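PDB 6C4M: yersinopine dehydrogenase from Yersinia pestis, which catalyses the NADPH-dependent reductive condensation of pyruvate with an amino-acid-derived intermediate, the last step in making the metallophore yersinopine. Local coordinates for residues P262-D267 / P400-E405; F274-R279 / A387-D392; K439-R444 / P452-D457. All coordinates share one frame; numbering follows the deposited sequence.

Contact 1: residues P262-D267 / P400-E405; sequences PLALAD and PRVPLE
A small, wholly apolar helix-end contact joins Ala-264 and Leu-265, where helix 255-264 runs out, to Val-402 and Pro-403 at the start of helix 401-419. The backbones come close, with the CA atoms of Ala-264 and Pro-403 6.0 Å apart, and a methyl group is the side chain that suits so narrow a gap. The CB of Ala-264 points at the other helix and lies 3.8 Å from CG1 of Val-402, the valine branch that stands anti to its own backbone N (chi1 177°). CB of Ala-264 also reaches CB of Pro-403, at 4.1 Å. The CD2 branch of Leu-265, the first residue to leave helical geometry, comes 3.6 Å from CB of Pro-403, the side chain's end approaching although its CB does not point there. Proline follows a cis peptide bond here, and its compact ring also touches Leu-273 of helix 267-274, while Phe-434 of helix 425-445 touches both Leu-265 and Pro-403. Val-402 also lies beside His-260, the inferred proton donor/acceptor, and the Arg-401 side chain forms a salt bridge to the NADP. With only carbon atoms meeting, the contact depends on shape and burial, joining the helix that carries His-260 to the segment with Arg-401.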
ATOM      1  N   PRO A 262       2.192  16.834   6.801  1.00 27.98           N
ATOM      2  CA  PRO A 262       1.954  15.520   7.440  1.00 27.26           C
ATOM      3  C   PRO A 262       3.039  14.502   7.144  1.00 27.94           C
ATOM      4  O   PRO A 262       3.423  13.720   8.034  1.00 27.59           O
ATOM      5  CB  PRO A 262       0.605  15.090   6.860  1.00 28.67           C
ATOM      6  CG  PRO A 262      -0.052  16.360   6.478  1.00 29.66           C
ATOM      7  CD  PRO A 262       1.051  17.244   5.983  1.00 27.21           C
ATOM      8  N   LEU A 263       3.542  14.490   5.911  1.00 25.47           N
ATOM      9  CA  LEU A 263       4.585  13.549   5.514  1.00 28.45           C
ATOM     10  C   LEU A 263       5.946  13.976   6.043  1.00 27.92           C
ATOM     11  O   LEU A 263       6.683  13.164   6.606  1.00 27.85           O
ATOM     12  CB  LEU A 263       4.631  13.444   3.983  1.00 28.04           C
ATOM     13  CG  LEU A 263       3.804  12.357   3.299  1.00 38.71           C
ATOM     14  CD1 LEU A 263       2.458  12.181   3.964  1.00 35.79           C
ATOM     15  CD2 LEU A 263       3.664  12.685   1.820  1.00 33.43           C
ATOM     16  N   ALA A 264       6.291  15.245   5.864  1.00 24.89           N
ATOM     17  CA  ALA A 264       7.636  15.711   6.152  1.00 26.23           C
ATOM     18  C   ALA A 264       7.863  15.881   7.647  1.00 24.71           C
ATOM     19  O   ALA A 264       9.009  15.866   8.102  1.00 25.64           O
ATOM     20  CB  ALA A 264       7.906  17.046   5.430  1.00 32.91           C
ATOM     21  N   LEU A 265       6.798  16.121   8.406  1.00 24.65           N
ATOM     22  CA  LEU A 265       6.896  16.389   9.831  1.00 24.32           C
ATOM     23  C   LEU A 265       6.444  15.197  10.674  1.00 26.10           C
ATOM     24  O   LEU A 265       6.306  15.320  11.892  1.00 25.26           O
ATOM     25  CB  LEU A 265       6.075  17.639  10.178  1.00 25.52           C
ATOM     26  CG  LEU A 265       6.393  18.935   9.411  1.00 25.30           C
ATOM     27  CD1 LEU A 265       5.590  20.082  10.013  1.00 25.91           C
ATOM     28  CD2 LEU A 265       7.896  19.273   9.440  1.00 26.32           C
ATOM     29  N   ALA A 266       6.203  14.056  10.053  1.00 24.34           N
ATOM     30  CA  ALA A 266       6.011  12.827  10.812  1.00 28.21           C
ATOM     31  C   ALA A 266       7.240  12.520  11.669  1.00 26.82           C
ATOM     32  O   ALA A 266       8.381  12.815  11.297  1.00 27.23           O
ATOM     33  CB  ALA A 266       5.746  11.675   9.860  1.00 28.70           C
ATOM     34  N   ASP A 267       7.002  11.921  12.836  1.00 27.24           N
ATOM     35  CA  ASP A 267       8.116  11.569  13.720  1.00 30.30           C
ATOM     36  C   ASP A 267       9.240  10.868  12.951  1.00 27.21           C
ATOM     37  O   ASP A 267      10.413  11.238  13.067  1.00 26.15           O
ATOM     38  CB  ASP A 267       7.625  10.676  14.859  1.00 28.48           C
ATOM     39  CG  ASP A 267       6.827  11.425  15.922  1.00 26.16           C
ATOM     40  OD1 ASP A 267       7.372  12.319  16.612  1.00 28.58           O
ATOM     41  OD2 ASP A 267       5.632  11.113  16.062  1.00 31.39           O
ATOM     42  N   PRO A 400      16.981  21.327   4.768  1.00 31.25           N
ATOM     43  CA  PRO A 400      16.640  21.345   3.336  1.00 32.81           C
ATOM     44  C   PRO A 400      15.295  22.015   3.109  1.00 32.86           C
ATOM     45  O   PRO A 400      14.517  22.253   4.038  1.00 29.83           O
ATOM     46  CB  PRO A 400      16.605  19.873   2.951  1.00 30.83           C
ATOM     47  CG  PRO A 400      16.301  19.154   4.226  1.00 31.38           C
ATOM     48  CD  PRO A 400      16.830  19.979   5.355  1.00 34.19           C
ATOM     49  N   ARG A 401      15.017  22.339   1.838  1.00 34.47           N
ATOM     50  CA  ARG A 401      13.842  23.150   1.554  1.00 36.97           C
ATOM     51  C   ARG A 401      12.562  22.431   1.954  1.00 32.63           C
ATOM     52  O   ARG A 401      11.567  23.071   2.312  1.00 31.26           O
ATOM     53  CB  ARG A 401      13.807  23.536   0.077  1.00 41.50           C
ATOM     54  CG  ARG A 401      13.709  22.342  -0.862  1.00 52.90           C
ATOM     55  CD  ARG A 401      12.916  22.669  -2.127  1.00 60.99           C
ATOM     56  NE  ARG A 401      13.798  22.946  -3.253  1.00 70.04           N
ATOM     57  CZ  ARG A 401      14.205  22.033  -4.133  1.00 74.39           C
ATOM     58  NH1 ARG A 401      13.809  20.764  -4.028  1.00 65.01           N
ATOM     59  NH2 ARG A 401      15.010  22.399  -5.129  1.00 72.31           N
ATOM     60  N   VAL A 402      12.550  21.107   1.888  1.00 29.93           N
ATOM     61  CA  VAL A 402      11.550  20.316   2.592  1.00 31.03           C
ATOM     62  C   VAL A 402      12.191  19.838   3.895  1.00 33.44           C
ATOM     63  O   VAL A 402      13.162  19.062   3.845  1.00 34.11           O
ATOM     64  CB  VAL A 402      11.039  19.143   1.728  1.00 35.72           C
ATOM     65  CG1 VAL A 402      10.071  18.308   2.520  1.00 35.70           C
ATOM     66  CG2 VAL A 402      10.356  19.705   0.452  1.00 39.53           C
ATOM     67  N   PRO A 403      11.698  20.263   5.070  1.00 29.61           N
ATOM     68  CA  PRO A 403      10.467  20.989   5.433  1.00 32.99           C
ATOM     69  C   PRO A 403      10.581  22.500   5.718  1.00 26.55           C
ATOM     70  O   PRO A 403       9.598  23.093   6.176  1.00 28.71           O
ATOM     71  CB  PRO A 403      10.072  20.298   6.724  1.00 26.40           C
ATOM     72  CG  PRO A 403      11.440  20.116   7.426  1.00 29.07           C
ATOM     73  CD  PRO A 403      12.425  19.817   6.267  1.00 32.14           C
ATOM     74  N   LEU A 404      11.748  23.095   5.491  1.00 26.40           N
ATOM     75  CA  LEU A 404      11.955  24.491   5.910  1.00 30.74           C
ATOM     76  C   LEU A 404      10.883  25.412   5.332  1.00 29.25           C
ATOM     77  O   LEU A 404      10.288  26.228   6.058  1.00 27.58           O
ATOM     78  CB  LEU A 404      13.346  24.964   5.495  1.00 26.69           C
ATOM     79  CG  LEU A 404      13.684  26.409   5.883  1.00 33.06           C
ATOM     80  CD1 LEU A 404      13.659  26.582   7.373  1.00 31.32           C
ATOM     81  CD2 LEU A 404      15.037  26.770   5.333  1.00 36.90           C
ATOM     82  N   GLU A 405      10.627  25.303   4.023  1.00 31.19           N
ATOM     83  CA  GLU A 405       9.603  26.137   3.380  1.00 28.63           C
ATOM     84  C   GLU A 405       8.217  25.844   3.954  1.00 30.76           C
ATOM     85  O   GLU A 405       7.427  26.770   4.205  1.00 25.25           O
ATOM     86  CB  GLU A 405       9.620  25.898   1.867  1.00 33.10           C
ATOM     87  CG  GLU A 405      10.853  26.484   1.111  1.00 36.61           C
ATOM     88  CD  GLU A 405      10.902  26.052  -0.370  1.00 40.51           C
ATOM     89  OE1 GLU A 405       9.852  25.638  -0.914  1.00 36.36           O
ATOM     90  OE2 GLU A 405      11.996  26.110  -0.975  1.00 42.42           O
TER

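Contact 2: residues F274-R279 / A387-D392; sequences FYPEQR and ATVYQD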
ATOM      1  N   PHE A 274      16.953  14.833  10.930  1.00 30.21           N
ATOM      2  CA  PHE A 274      17.860  15.378  11.932  1.00 32.49           C
ATOM      3  C   PHE A 274      18.964  14.418  12.366  1.00 35.46           C
ATOM      4  O   PHE A 274      19.859  14.844  13.113  1.00 35.09           O
ATOM      5  CB  PHE A 274      17.072  15.822  13.162  1.00 28.13           C
ATOM      6  CG  PHE A 274      16.320  17.108  12.977  1.00 27.34           C
ATOM      7  CD1 PHE A 274      16.993  18.308  12.693  1.00 30.18           C
ATOM      8  CD2 PHE A 274      14.950  17.134  13.106  1.00 27.82           C
ATOM      9  CE1 PHE A 274      16.288  19.511  12.527  1.00 31.62           C
ATOM     10  CE2 PHE A 274      14.241  18.311  12.945  1.00 29.73           C
ATOM     11  CZ  PHE A 274      14.917  19.522  12.660  1.00 27.06           C
ATOM     12  N   TYR A 275      18.917  13.145  11.943  1.00 33.93           N
ATOM     13  CA  TYR A 275      19.971  12.154  12.184  1.00 30.25           C
ATOM     14  C   TYR A 275      20.504  11.725  10.822  1.00 34.43           C
ATOM     15  O   TYR A 275      20.163  10.644  10.316  1.00 39.80           O
ATOM     16  CB  TYR A 275      19.437  10.957  12.968  1.00 33.48           C
ATOM     17  CG  TYR A 275      19.140  11.270  14.407  1.00 34.47           C
ATOM     18  CD1 TYR A 275      17.908  11.782  14.781  1.00 33.50           C
ATOM     19  CD2 TYR A 275      20.118  11.082  15.406  1.00 34.94           C
ATOM     20  CE1 TYR A 275      17.633  12.076  16.126  1.00 33.02           C
ATOM     21  CE2 TYR A 275      19.855  11.400  16.729  1.00 31.60           C
ATOM     22  CZ  TYR A 275      18.613  11.876  17.085  1.00 35.80           C
ATOM     23  OH  TYR A 275      18.331  12.184  18.388  1.00 32.07           O
ATOM     24  N   PRO A 276      21.346  12.546  10.195  1.00 40.12           N
ATOM     25  CA  PRO A 276      21.671  12.334   8.778  1.00 42.26           C
ATOM     26  C   PRO A 276      22.344  11.027   8.485  1.00 51.32           C
ATOM     27  O   PRO A 276      22.501  10.693   7.304  1.00 54.15           O
ATOM     28  CB  PRO A 276      22.609  13.500   8.456  1.00 45.74           C
ATOM     29  CG  PRO A 276      23.183  13.892   9.750  1.00 46.03           C
ATOM     30  CD  PRO A 276      22.087  13.673  10.761  1.00 44.16           C
ATOM     31  N   GLU A 277      22.764  10.284   9.501  1.00 48.88           N
ATOM     32  CA  GLU A 277      23.492   9.050   9.275  1.00 51.27           C
ATOM     33  C   GLU A 277      22.584   7.841   9.114  1.00 51.57           C
ATOM     34  O   GLU A 277      23.059   6.793   8.670  1.00 56.32           O
ATOM     35  CB  GLU A 277      24.481   8.813  10.426  1.00 56.27           C
ATOM     36  CG  GLU A 277      25.880   8.485   9.956  1.00 62.27           C
ATOM     37  CD  GLU A 277      26.395   9.466   8.915  1.00 73.53           C
ATOM     38  OE1 GLU A 277      26.395  10.687   9.189  1.00 74.74           O
ATOM     39  OE2 GLU A 277      26.771   9.017   7.809  1.00 75.92           O
ATOM     40  N   GLN A 278      21.303   7.956   9.445  1.00 53.16           N
ATOM     41  CA  GLN A 278      20.380   6.854   9.209  1.00 54.91           C
ATOM     42  C   GLN A 278      20.285   6.511   7.730  1.00 51.06           C
ATOM     43  O   GLN A 278      20.517   7.339   6.848  1.00 56.90           O
ATOM     44  CB  GLN A 278      18.972   7.185   9.671  1.00 48.80           C
ATOM     45  CG  GLN A 278      18.817   7.343  11.138  1.00 47.27           C
ATOM     46  CD  GLN A 278      17.361   7.457  11.539  1.00 47.86           C
ATOM     47  OE1 GLN A 278      17.061   7.496  12.732  1.00 50.40           O
ATOM     48  NE2 GLN A 278      16.440   7.503  10.551  1.00 41.55           N
ATOM     49  N   ARG A 279      19.883   5.273   7.468  1.00 52.89           N
ATOM     50  CA  ARG A 279      19.524   4.895   6.114  1.00 58.27           C
ATOM     51  C   ARG A 279      18.369   5.772   5.643  1.00 51.65           C
ATOM     52  O   ARG A 279      17.469   6.125   6.412  1.00 44.48           O
ATOM     53  CB  ARG A 279      19.164   3.407   6.052  1.00 58.75           C
ATOM     54  CG  ARG A 279      20.301   2.490   6.555  1.00 69.08           C
ATOM     55  CD  ARG A 279      20.662   1.375   5.568  1.00 72.42           C
ATOM     56  NE  ARG A 279      21.523   1.859   4.486  1.00 83.00           N
ATOM     57  CZ  ARG A 279      21.747   1.200   3.348  1.00 86.85           C
ATOM     58  NH1 ARG A 279      21.170   0.023   3.127  1.00 81.83           N
ATOM     59  NH2 ARG A 279      22.542   1.723   2.420  1.00 85.29           N
ATOM     60  N   ALA A 387      15.265  14.490   2.362  1.00 31.64           N
ATOM     61  CA  ALA A 387      16.537  15.174   2.498  1.00 32.43           C
ATOM     62  C   ALA A 387      16.838  15.415   3.975  1.00 35.34           C
ATOM     63  O   ALA A 387      15.930  15.574   4.795  1.00 36.40           O
ATOM     64  CB  ALA A 387      16.507  16.506   1.726  1.00 32.91           C
ATOM     65  N   THR A 388      18.123  15.450   4.307  1.00 32.19           N
ATOM     66  CA  THR A 388      18.579  15.619   5.681  1.00 34.78           C
ATOM     67  C   THR A 388      19.186  17.001   5.895  1.00 35.36           C
ATOM     68  O   THR A 388      19.531  17.720   4.950  1.00 33.87           O
ATOM     69  CB  THR A 388      19.628  14.554   6.050  1.00 37.69           C
ATOM     70  OG1 THR A 388      20.855  14.802   5.347  1.00 37.59           O
ATOM     71  CG2 THR A 388      19.146  13.153   5.714  1.00 35.51           C
ATOM     72  N   VAL A 389      19.356  17.350   7.170  1.00 33.98           N
ATOM     73  CA  VAL A 389      20.160  18.516   7.518  1.00 32.56           C
ATOM     74  C   VAL A 389      21.526  18.370   6.871  1.00 34.94           C
ATOM     75  O   VAL A 389      22.008  17.250   6.657  1.00 37.53           O
ATOM     76  CB  VAL A 389      20.310  18.693   9.036  1.00 31.93           C
ATOM     77  CG1 VAL A 389      18.986  19.065   9.658  1.00 30.64           C
ATOM     78  CG2 VAL A 389      20.904  17.415   9.681  1.00 37.20           C
ATOM     79  N   TYR A 390      22.181  19.500   6.616  1.00 38.58           N
ATOM     80  CA  TYR A 390      23.453  19.519   5.914  1.00 39.13           C
ATOM     81  C   TYR A 390      24.219  20.761   6.341  1.00 40.88           C
ATOM     82  O   TYR A 390      23.635  21.736   6.822  1.00 42.48           O
ATOM     83  CB  TYR A 390      23.238  19.507   4.395  1.00 39.45           C
ATOM     84  CG  TYR A 390      22.564  20.750   3.859  1.00 40.90           C
ATOM     85  CD1 TYR A 390      23.313  21.876   3.493  1.00 40.79           C
ATOM     86  CD2 TYR A 390      21.185  20.815   3.716  1.00 39.30           C
ATOM     87  CE1 TYR A 390      22.703  23.027   2.998  1.00 43.12           C
ATOM     88  CE2 TYR A 390      20.557  21.978   3.217  1.00 37.55           C
ATOM     89  CZ  TYR A 390      21.329  23.075   2.857  1.00 39.02           C
ATOM     90  OH  TYR A 390      20.751  24.238   2.374  1.00 46.38           O
ATOM     91  N   GLN A 391      25.534  20.725   6.143  1.00 43.76           N
ATOM     92  CA  GLN A 391      26.392  21.867   6.428  1.00 50.17           C
ATOM     93  C   GLN A 391      26.722  22.644   5.150  1.00 47.63           C
ATOM     94  O   GLN A 391      26.873  22.068   4.071  1.00 47.14           O
ATOM     95  CB  GLN A 391      27.678  21.412   7.108  1.00 45.20           C
ATOM     96  CG  GLN A 391      27.488  21.130   8.564  1.00 47.13           C
ATOM     97  CD  GLN A 391      28.715  20.530   9.200  1.00 48.34           C
ATOM     98  OE1 GLN A 391      29.146  19.428   8.851  1.00 51.63           O
ATOM     99  NE2 GLN A 391      29.291  21.256  10.137  1.00 50.86           N
ATOM    100  N   ASP A 392      26.843  23.963   5.285  1.00 44.33           N
ATOM    101  CA  ASP A 392      27.205  24.791   4.139  1.00 50.63           C
ATOM    102  C   ASP A 392      28.725  24.982   4.118  1.00 52.50           C
ATOM    103  O   ASP A 392      29.463  24.331   4.866  1.00 46.93           O
ATOM    104  CB  ASP A 392      26.423  26.110   4.140  1.00 43.55           C
ATOM    105  CG  ASP A 392      26.728  27.006   5.332  1.00 43.95           C
ATOM    106  OD1 ASP A 392      27.755  26.817   6.019  1.00 45.62           O
ATOM    107  OD2 ASP A 392      25.906  27.921   5.573  1.00 42.28           O
TER
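Phe-274 and Pro-276 pack against Val-389 and Thr-388, and most of the contact is apolar. Val-389 offers a different methyl to each partner. Held anti to the carbonyl carbon (chi1 -68°), CG1 of Val-389 lies 3.7 Å from CD1 of Phe-274; the approach to the ring is oblique, the two side chains crossing at about a right angle. CG2 of Val-389 turns instead to the proline ring, lying 4.1 Å from CD of Pro-276. A beta-branched valine thus serves two neighbours without a long side chain, while the broad phenyl group also reaches Phe-434, Ala-437 and Leu-438 of helix 425-445.

Where the contact becomes more open, a second kind of packing brings Thr-388 alongside Pro-276, with OG1 of Thr-388 3.8 Å from CB of Pro-276, a van der Waals approach. The threonine CB and CG2 meet the same residue, so its carbon side is used in the packing.

Backbone bonding shapes the first segment: a type I turn runs from Tyr-275 to Gln-278, closed by Gln-278 N to Tyr-275 O at 3.0 Å. Pro-276 suits its second position because its ring holds phi at -62°. Outside the pair, Val-389 shares a backbone hydrogen bond with Leu-273. Nondirectional carbon packing therefore seats the turn against Thr-388 and Val-389, while that nearby backbone bond adds a directional tie between the same parts of the chain.

Contact 3: residues K439-R444 / P452-D457; sequences KAFIDR and PSLLGD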
ATOM      1  N   LYS A 439      14.805  21.872  18.192  1.00 34.48           N
ATOM      2  CA  LYS A 439      15.532  22.291  19.392  1.00 35.58           C
ATOM      3  C   LYS A 439      16.523  21.215  19.820  1.00 38.34           C
ATOM      4  O   LYS A 439      17.656  21.520  20.209  1.00 38.47           O
ATOM      5  CB  LYS A 439      14.567  22.593  20.542  1.00 40.02           C
ATOM      6  CG  LYS A 439      13.753  23.898  20.387  1.00 55.14           C
ATOM      7  CD  LYS A 439      12.865  24.175  21.635  1.00 71.48           C
ATOM      8  CE  LYS A 439      11.920  25.390  21.448  1.00 69.19           C
ATOM      9  NZ  LYS A 439      10.870  25.470  22.527  1.00 71.35           N
ATOM     10  N   ALA A 440      16.116  19.947  19.739  1.00 27.59           N
ATOM     11  CA  ALA A 440      17.010  18.864  20.144  1.00 31.58           C
ATOM     12  C   ALA A 440      18.210  18.792  19.217  1.00 34.12           C
ATOM     13  O   ALA A 440      19.344  18.603  19.673  1.00 32.65           O
ATOM     14  CB  ALA A 440      16.263  17.518  20.173  1.00 34.52           C
ATOM     15  N   PHE A 441      17.998  19.018  17.923  1.00 28.66           N
ATOM     16  CA  PHE A 441      19.114  19.029  16.981  1.00 28.99           C
ATOM     17  C   PHE A 441      20.084  20.181  17.270  1.00 29.73           C
ATOM     18  O   PHE A 441      21.306  19.997  17.252  1.00 30.86           O
ATOM     19  CB  PHE A 441      18.598  19.142  15.553  1.00 30.80           C
ATOM     20  CG  PHE A 441      19.681  19.397  14.548  1.00 28.37           C
ATOM     21  CD1 PHE A 441      20.530  18.368  14.153  1.00 30.02           C
ATOM     22  CD2 PHE A 441      19.877  20.665  14.029  1.00 30.03           C
ATOM     23  CE1 PHE A 441      21.536  18.592  13.226  1.00 27.81           C
ATOM     24  CE2 PHE A 441      20.885  20.907  13.109  1.00 32.64           C
ATOM     25  CZ  PHE A 441      21.716  19.876  12.703  1.00 33.75           C
ATOM     26  N   ILE A 442      19.559  21.387  17.493  1.00 30.47           N
ATOM     27  CA  ILE A 442      20.433  22.530  17.748  1.00 34.64           C
ATOM     28  C   ILE A 442      21.299  22.265  18.976  1.00 36.69           C
ATOM     29  O   ILE A 442      22.463  22.693  19.041  1.00 37.91           O
ATOM     30  CB  ILE A 442      19.597  23.820  17.912  1.00 30.63           C
ATOM     31  CG1 ILE A 442      18.977  24.207  16.569  1.00 35.33           C
ATOM     32  CG2 ILE A 442      20.460  24.982  18.528  1.00 34.19           C
ATOM     33  CD1 ILE A 442      17.913  25.264  16.675  1.00 31.24           C
ATOM     34  N   ASP A 443      20.755  21.564  19.971  1.00 40.10           N
ATOM     35  CA  ASP A 443      21.538  21.269  21.170  1.00 41.49           C
ATOM     36  C   ASP A 443      22.648  20.264  20.873  1.00 44.00           C
ATOM     37  O   ASP A 443      23.753  20.362  21.422  1.00 48.65           O
ATOM     38  CB  ASP A 443      20.633  20.752  22.288  1.00 44.95           C
ATOM     39  CG  ASP A 443      19.682  21.813  22.820  1.00 49.60           C
ATOM     40  OD1 ASP A 443      19.913  23.001  22.551  1.00 52.59           O
ATOM     41  OD2 ASP A 443      18.707  21.458  23.520  1.00 56.82           O
ATOM     42  N   ARG A 444      22.372  19.275  20.022  1.00 41.01           N
ATOM     43  CA  ARG A 444      23.397  18.302  19.664  1.00 37.67           C
ATOM     44  C   ARG A 444      24.568  18.967  18.957  1.00 42.50           C
ATOM     45  O   ARG A 444      25.733  18.660  19.238  1.00 40.61           O
ATOM     46  CB  ARG A 444      22.797  17.225  18.770  1.00 40.16           C
ATOM     47  CG  ARG A 444      21.852  16.304  19.482  1.00 37.54           C
ATOM     48  CD  ARG A 444      21.700  15.002  18.710  1.00 41.39           C
ATOM     49  NE  ARG A 444      20.906  15.124  17.473  1.00 39.69           N
ATOM     50  CZ  ARG A 444      19.584  15.270  17.452  1.00 35.50           C
ATOM     51  NH1 ARG A 444      18.908  15.387  18.591  1.00 32.68           N
ATOM     52  NH2 ARG A 444      18.931  15.319  16.299  1.00 31.66           N
ATOM     53  N   PRO A 452      21.547  30.925  10.685  1.00 40.47           N
ATOM     54  CA  PRO A 452      20.468  31.698  11.336  1.00 40.29           C
ATOM     55  C   PRO A 452      19.064  31.300  10.923  1.00 32.58           C
ATOM     56  O   PRO A 452      18.121  31.528  11.695  1.00 31.23           O
ATOM     57  CB  PRO A 452      20.771  33.147  10.911  1.00 40.96           C
ATOM     58  CG  PRO A 452      22.240  33.166  10.718  1.00 46.57           C
ATOM     59  CD  PRO A 452      22.600  31.807  10.152  1.00 38.46           C
ATOM     60  N   SER A 453      18.883  30.732   9.728  1.00 32.95           N
ATOM     61  CA  SER A 453      17.559  30.258   9.336  1.00 36.27           C
ATOM     62  C   SER A 453      17.024  29.204  10.299  1.00 36.00           C
ATOM     63  O   SER A 453      15.805  29.065  10.443  1.00 33.30           O
ATOM     64  CB  SER A 453      17.598  29.705   7.914  1.00 40.25           C
ATOM     65  OG  SER A 453      18.540  28.656   7.772  1.00 36.49           O
ATOM     66  N   LEU A 454      17.906  28.453  10.968  1.00 32.40           N
ATOM     67  CA  LEU A 454      17.449  27.506  11.983  1.00 33.02           C
ATOM     68  C   LEU A 454      16.968  28.176  13.264  1.00 37.71           C
ATOM     69  O   LEU A 454      16.376  27.487  14.106  1.00 35.00           O
ATOM     70  CB  LEU A 454      18.564  26.521  12.360  1.00 34.01           C
ATOM     71  CG  LEU A 454      18.621  25.256  11.532  1.00 38.44           C
ATOM     72  CD1 LEU A 454      18.702  25.557  10.062  1.00 39.71           C
ATOM     73  CD2 LEU A 454      19.797  24.380  11.938  1.00 42.56           C
ATOM     74  N   LEU A 455      17.231  29.479  13.445  1.00 37.26           N
ATOM     75  CA  LEU A 455      17.090  30.117  14.747  1.00 36.63           C
ATOM     76  C   LEU A 455      16.006  31.179  14.789  1.00 40.11           C
ATOM     77  O   LEU A 455      15.807  31.795  15.846  1.00 40.60           O
ATOM     78  CB  LEU A 455      18.439  30.745  15.171  1.00 35.25           C
ATOM     79  CG  LEU A 455      19.648  29.800  15.105  1.00 31.76           C
ATOM     80  CD1 LEU A 455      20.963  30.487  15.392  1.00 41.60           C
ATOM     81  CD2 LEU A 455      19.402  28.665  16.086  1.00 39.46           C
ATOM     82  N   GLY A 456      15.348  31.464  13.675  1.00 29.76           N
ATOM     83  CA  GLY A 456      14.309  32.474  13.662  1.00 30.54           C
ATOM     84  C   GLY A 456      13.744  32.570  12.271  1.00 31.97           C
ATOM     85  O   GLY A 456      14.273  31.986  11.318  1.00 34.76           O
ATOM     86  N   ASP A 457      12.671  33.351  12.164  1.00 34.66           N
ATOM     87  CA  ASP A 457      11.995  33.589  10.903  1.00 34.25           C
ATOM     88  C   ASP A 457      11.172  34.854  11.066  1.00 35.19           C
ATOM     89  O   ASP A 457      11.020  35.372  12.173  1.00 37.88           O
ATOM     90  CB  ASP A 457      11.103  32.399  10.538  1.00 29.32           C
ATOM     91  CG  ASP A 457      10.038  32.135  11.585  1.00 32.52           C
ATOM     92  OD1 ASP A 457       9.234  33.036  11.902  1.00 32.60           O
ATOM     93  OD2 ASP A 457      10.002  31.005  12.098  1.00 32.83           O
TER
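Phe-441 holds its CG anti to the backbone N (chi1 170°), which carries the ring off the helix toward Leu-454, whereas Ile-442 has CG1 anti to its carbonyl carbon (chi1 -69°) and then extends it, chi2 167°, to bring CD1 to the following loop. The two neighbouring residues consequently reach different parts of segment 452-457. At the ring edge, near its plane, CD2 of Leu-454 comes 3.8 Å from CE2 of Phe-441, and the side chains cross at about a right angle. A branched leucine fits this place because one methyl can meet the rim of the ring.

The terminal methyl CD1 of Ile-442 has two neighbours, lying 3.7 Å from the carbonyl O of Leu-454, a packing contact, and 3.8 Å from CD2 of Leu-455, whose side chain bends toward the helix although its CB does not point that way. Isoleucine suits the position by combining a beta branch close to the helix with a longer arm. The short 3-10 turn beginning at Pro-452 is held by Leu-455 N to Pro-452 O at 2.8 Å.

Around this contact, Phe-441 meets Trp-397 of strand 397-398 edge-to-face, and Leu-454 touches Leu-399 just beyond that strand. The 452-457 segment, coming back from the end of helix 425-445, thus packs on that helix beside the small two-stranded sheet, before the chain enters helix 459-471.

The three contacts lie on the same side of the chain's centre, with their own centres 13 to 15 Å apart. Contact 2 falls entirely within the sequence span of contact 1, and contact 3 follows both. Pro-400 of contact 1 packs on Ala-387 and Thr-388 of contact 2; Phe-274 and Val-389 of contact 2 in turn meet Phe-441 of contact 3, and Tyr-275 makes a cation-pi contact with Arg-444. Contacts 1 and 3 do not touch, but belong to successive helices, 401-419 and 425-445. Together they tie helices 255-264 and 267-274, the small sheet 390-391/397-398 and the C-terminal helices into one packed region, with contact 1 nearest the NADP and contact 2 farther off.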